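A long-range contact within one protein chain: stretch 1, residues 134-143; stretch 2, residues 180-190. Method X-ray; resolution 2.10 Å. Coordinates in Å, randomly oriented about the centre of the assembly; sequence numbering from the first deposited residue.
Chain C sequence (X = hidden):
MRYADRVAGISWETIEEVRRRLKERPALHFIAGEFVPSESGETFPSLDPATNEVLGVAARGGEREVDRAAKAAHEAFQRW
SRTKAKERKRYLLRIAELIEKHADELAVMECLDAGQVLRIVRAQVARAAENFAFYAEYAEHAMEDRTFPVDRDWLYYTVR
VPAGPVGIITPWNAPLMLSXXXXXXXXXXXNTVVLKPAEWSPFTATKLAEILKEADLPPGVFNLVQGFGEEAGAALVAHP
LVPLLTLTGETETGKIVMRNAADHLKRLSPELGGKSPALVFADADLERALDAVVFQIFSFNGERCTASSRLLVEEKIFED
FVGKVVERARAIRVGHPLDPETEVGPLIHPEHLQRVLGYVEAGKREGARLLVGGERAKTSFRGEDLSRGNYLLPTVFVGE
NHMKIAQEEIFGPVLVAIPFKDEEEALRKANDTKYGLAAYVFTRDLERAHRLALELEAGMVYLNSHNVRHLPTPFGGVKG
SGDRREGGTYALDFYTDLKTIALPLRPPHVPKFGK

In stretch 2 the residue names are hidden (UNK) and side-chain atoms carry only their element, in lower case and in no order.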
# COMPACT_ATOMS: atom_id res chain seq x y z
N PHE C 134 19.85 6.48 4.06
CA PHE C 134 18.41 6.24 4.08
C PHE C 134 17.85 5.94 2.69
O PHE C 134 17.29 4.87 2.45
CB PHE C 134 17.70 7.46 4.67
CG PHE C 134 16.20 7.34 4.70
CD1 PHE C 134 15.57 6.41 5.52
CD2 PHE C 134 15.41 8.18 3.91
CE1 PHE C 134 14.18 6.31 5.56
CE2 PHE C 134 14.02 8.09 3.94
CZ PHE C 134 13.40 7.15 4.77
N TYR C 135 18.01 6.89 1.76
CA TYR C 135 17.49 6.69 0.42
C TYR C 135 18.20 5.61 -0.38
O TYR C 135 17.67 5.12 -1.38
CB TYR C 135 17.49 8.01 -0.35
CG TYR C 135 16.35 8.91 0.09
CD1 TYR C 135 16.59 10.03 0.90
CD2 TYR C 135 15.04 8.63 -0.30
CE1 TYR C 135 15.53 10.84 1.32
CE2 TYR C 135 13.98 9.43 0.12
CZ TYR C 135 14.23 10.54 0.92
OH TYR C 135 13.19 11.35 1.30
N ALA C 136 19.39 5.22 0.07
CA ALA C 136 20.13 4.18 -0.62
C ALA C 136 19.28 2.91 -0.62
O ALA C 136 19.32 2.12 -1.57
CB ALA C 136 21.46 3.92 0.10
N GLU C 137 18.50 2.73 0.44
CA GLU C 137 17.64 1.55 0.57
C GLU C 137 16.32 1.62 -0.21
O GLU C 137 15.59 0.63 -0.27
CB GLU C 137 17.33 1.29 2.06
CG GLU C 137 18.55 1.06 2.94
CD GLU C 137 19.43 -0.10 2.48
OE1 GLU C 137 18.88 -1.18 2.14
OE2 GLU C 137 20.68 0.05 2.47
N TYR C 138 16.01 2.77 -0.80
CA TYR C 138 14.78 2.91 -1.58
C TYR C 138 15.04 2.79 -3.09
O TYR C 138 14.12 2.58 -3.88
CB TYR C 138 14.09 4.25 -1.30
CG TYR C 138 13.42 4.32 0.06
CD1 TYR C 138 14.17 4.46 1.22
CD2 TYR C 138 12.03 4.21 0.18
CE1 TYR C 138 13.56 4.48 2.48
CE2 TYR C 138 11.41 4.23 1.42
CZ TYR C 138 12.18 4.37 2.57
OH TYR C 138 11.58 4.38 3.81
N ALA C 139 16.31 2.93 -3.48
CA ALA C 139 16.69 2.85 -4.89
C ALA C 139 16.17 1.58 -5.58
O ALA C 139 15.62 1.65 -6.69
CB ALA C 139 18.22 2.93 -5.02
N GLU C 140 16.31 0.44 -4.93
CA GLU C 140 15.86 -0.83 -5.50
C GLU C 140 14.35 -1.06 -5.49
O GLU C 140 13.87 -2.08 -5.97
CB GLU C 140 16.55 -1.99 -4.78
CG GLU C 140 18.03 -2.12 -5.11
CD GLU C 140 18.74 -3.10 -4.20
OE1 GLU C 140 19.89 -3.49 -4.52
OE2 GLU C 140 18.16 -3.49 -3.16
N HIS C 141 13.60 -0.10 -4.94
CA HIS C 141 12.14 -0.21 -4.88
C HIS C 141 11.50 0.93 -5.66
O HIS C 141 10.28 1.05 -5.71
CB HIS C 141 11.65 -0.13 -3.43
CG HIS C 141 12.17 -1.23 -2.56
ND1 HIS C 141 11.68 -2.52 -2.62
CD2 HIS C 141 13.14 -1.24 -1.62
CE1 HIS C 141 12.34 -3.27 -1.76
NE2 HIS C 141 13.23 -2.52 -1.14
N ALA C 142 12.34 1.76 -6.26
CA ALA C 142 11.89 2.95 -6.98
C ALA C 142 10.96 2.76 -8.18
O ALA C 142 10.33 3.72 -8.62
CB ALA C 142 13.10 3.79 -7.37
N MET C 143 10.88 1.55 -8.73
CA MET C 143 10.02 1.32 -9.88
C MET C 143 8.71 0.65 -9.49
O MET C 143 7.78 0.58 -10.28
CB MET C 143 10.72 0.42 -10.91
CG MET C 143 11.99 1.00 -11.51
SD MET C 143 12.72 -0.16 -12.68
CE MET C 143 11.55 -0.00 -14.06
N UNK C 180 21.35 17.90 0.71
CA UNK C 180 21.41 16.44 0.64
C UNK C 180 20.03 15.83 0.80
O UNK C 180 19.78 14.71 0.34
o UNK C 180 21.90 16.18 3.02
c UNK C 180 22.36 15.83 1.71
c UNK C 180 23.78 16.35 1.50
N UNK C 181 19.13 16.57 1.44
CA UNK C 181 17.75 16.13 1.64
C UNK C 181 17.07 15.91 0.28
O UNK C 181 16.18 15.07 0.15
c UNK C 181 16.97 17.20 2.43
n UNK C 181 13.28 17.08 2.83
c UNK C 181 15.56 14.55 3.87
c UNK C 181 13.58 15.87 3.40
c UNK C 181 12.74 14.91 3.97
c UNK C 181 13.33 13.77 4.48
c UNK C 181 15.51 16.88 2.70
c UNK C 181 14.98 15.72 3.34
c UNK C 181 14.72 13.59 4.44
c UNK C 181 14.44 17.68 2.41
N UNK C 182 17.49 16.66 -0.73
CA UNK C 182 16.92 16.56 -2.07
C UNK C 182 17.80 15.76 -3.03
O UNK C 182 17.31 15.01 -3.89
n UNK C 182 11.90 21.10 -1.13
n UNK C 182 13.76 19.74 -1.13
c UNK C 182 15.98 18.91 -1.70
c UNK C 182 16.69 17.95 -2.65
n UNK C 182 11.83 19.07 -2.20
c UNK C 182 12.50 19.97 -1.49
c UNK C 182 14.52 18.54 -1.49
N UNK C 183 19.11 15.94 -2.89
CA UNK C 183 20.08 15.25 -3.73
C UNK C 183 20.01 13.74 -3.58
O UNK C 183 20.01 13.00 -4.57
c UNK C 183 22.52 14.90 -4.22
c UNK C 183 22.92 17.82 -3.10
c UNK C 183 21.65 17.22 -3.67
c UNK C 183 21.51 15.71 -3.40
N UNK C 184 19.95 13.27 -2.34
CA UNK C 184 19.90 11.84 -2.06
C UNK C 184 18.72 11.15 -2.76
O UNK C 184 18.92 10.17 -3.48
c UNK C 184 19.84 11.61 -0.55
N UNK C 185 17.49 11.64 -2.57
CA UNK C 185 16.40 10.95 -3.26
C UNK C 185 16.50 11.09 -4.78
O UNK C 185 16.24 10.13 -5.51
c UNK C 185 15.14 11.60 -2.68
c UNK C 185 15.60 12.96 -2.23
c UNK C 185 16.97 12.67 -1.65
N UNK C 186 16.88 12.27 -5.26
CA UNK C 186 17.01 12.50 -6.69
C UNK C 186 17.92 11.46 -7.32
O UNK C 186 17.56 10.83 -8.32
c UNK C 186 17.56 13.90 -6.95
N UNK C 187 19.09 11.26 -6.73
CA UNK C 187 20.05 10.28 -7.24
C UNK C 187 19.59 8.84 -7.07
O UNK C 187 19.74 8.02 -7.98
c UNK C 187 21.41 10.46 -6.55
c UNK C 187 23.45 11.77 -6.04
c UNK C 187 22.49 11.81 -8.36
c UNK C 187 22.18 11.74 -6.87
N UNK C 188 19.04 8.53 -5.90
CA UNK C 188 18.57 7.18 -5.64
C UNK C 188 17.51 6.76 -6.65
O UNK C 188 17.45 5.61 -7.08
c UNK C 188 18.01 7.07 -4.23
N UNK C 189 16.67 7.71 -7.03
CA UNK C 189 15.59 7.43 -7.96
C UNK C 189 15.96 7.51 -9.44
O UNK C 189 15.09 7.46 -10.31
c UNK C 189 13.89 8.10 -6.20
c UNK C 189 13.61 6.64 -4.28
c UNK C 189 13.00 7.67 -3.58
c UNK C 189 12.84 8.91 -4.18
c UNK C 189 14.40 8.32 -7.60
c UNK C 189 13.28 9.12 -5.48
c UNK C 189 14.05 6.86 -5.59
N UNK C 190 17.25 7.63 -9.71
CA UNK C 190 17.71 7.65 -11.09
C UNK C 190 17.77 8.96 -11.84
O UNK C 190 17.88 8.95 -13.07
O HOH W 1 13.74 13.78 1.09

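Position 180 has three side-chain atoms. The first carbon carries one oxygen and one carbon, and none of them comes near stretch 1. A carbon forked into a hydroxyl and a methyl is threonine, Thr180.

Position 181 has one carbon followed by fused five- and six-membered rings holding eight carbons and one nitrogen. Its six-membered ring reaches the hydroxyl of Tyr135. This double ring is tryptophan. The CA-to-CB bond of Trp181 points away from stretch 1, but the end of the side chain comes nearer. Its CH2 lies 4.0 Å from Tyr135 OH, which sits over one face of the indole. A water also links the two residues: it accepts from Tyr135 OH at 2.5 Å and donates to Trp181 O at 2.9 Å.

Position 182 has three carbons, a nitrogen, and then a carbon bearing two more nitrogens. The side chain does not touch stretch 1. That guanidinium group makes it arginine. The CA-to-CB bond of Arg182 points away.

Position 183 has four carbons, forked at the first, with one arm two carbons long. They are out of reach of stretch 1. This is isoleucine, and Ile183 is buried.

Position 184 has a single carbon, directed toward stretch 1, that packs against the Tyr135 ring. It is alanine. Ala184 CB is 3.9 Å from Tyr135 CD1.

Position 185 has three carbons that close a ring onto the backbone nitrogen. This ring lies over one face of the Tyr135 ring. It is proline. With its nitrogen in the ring, Pro185 has no amide hydrogen to give to the preceding turn, and the helix is kinked here. Pro185 CD is 3.7 Å from Tyr135 CD1, and Pro185 CB lies 3.7 Å from the Tyr135 ring centroid in a CH-pi contact.

Position 186 has one carbon and no contact with stretch 1. It is alanine, Ala186.

Position 187 has four carbons, forked at the second, also out of reach. This is leucine, Leu187.

Position 188 has one carbon, directed toward stretch 1, that touches Tyr135 O and CB. It is alanine. Ala188 CB is 3.5 Å from Tyr135 O and 4.0 Å from Tyr135 CB. Ala188 O approaches Ala139 CB at 3.5 Å.

Position 189 has one carbon and then a ring of six carbons, with no oxygen. The ring touches Tyr135, Tyr138 and Ala142. It is phenylalanine. Phe189 CZ is 4.0 Å from Tyr135 CD2, Phe189 CE2 is 3.9 Å from Tyr138 CB, and Phe189 CD2 is 3.7 Å from Ala142 CB. Tyr138 CB lies at the edge of the ring.

Position 190 has no side-chain atoms, so it is glycine. With phi/psi of 88/16°, a CB on Gly190 would be jammed against the carbonyl oxygen of Phe189.

The contact centres on Tyr135, whose side chain fits among Trp181, Ala184, Pro185 and Ala188. No direct hydrogen bond joins the stretches. Apolar packing holds them, with one bridging water at the Tyr135 hydroxyl. Phe189 extends the packing to Tyr138 and Ala142.

Stretch 2 180-190: TWRIAPALAFG
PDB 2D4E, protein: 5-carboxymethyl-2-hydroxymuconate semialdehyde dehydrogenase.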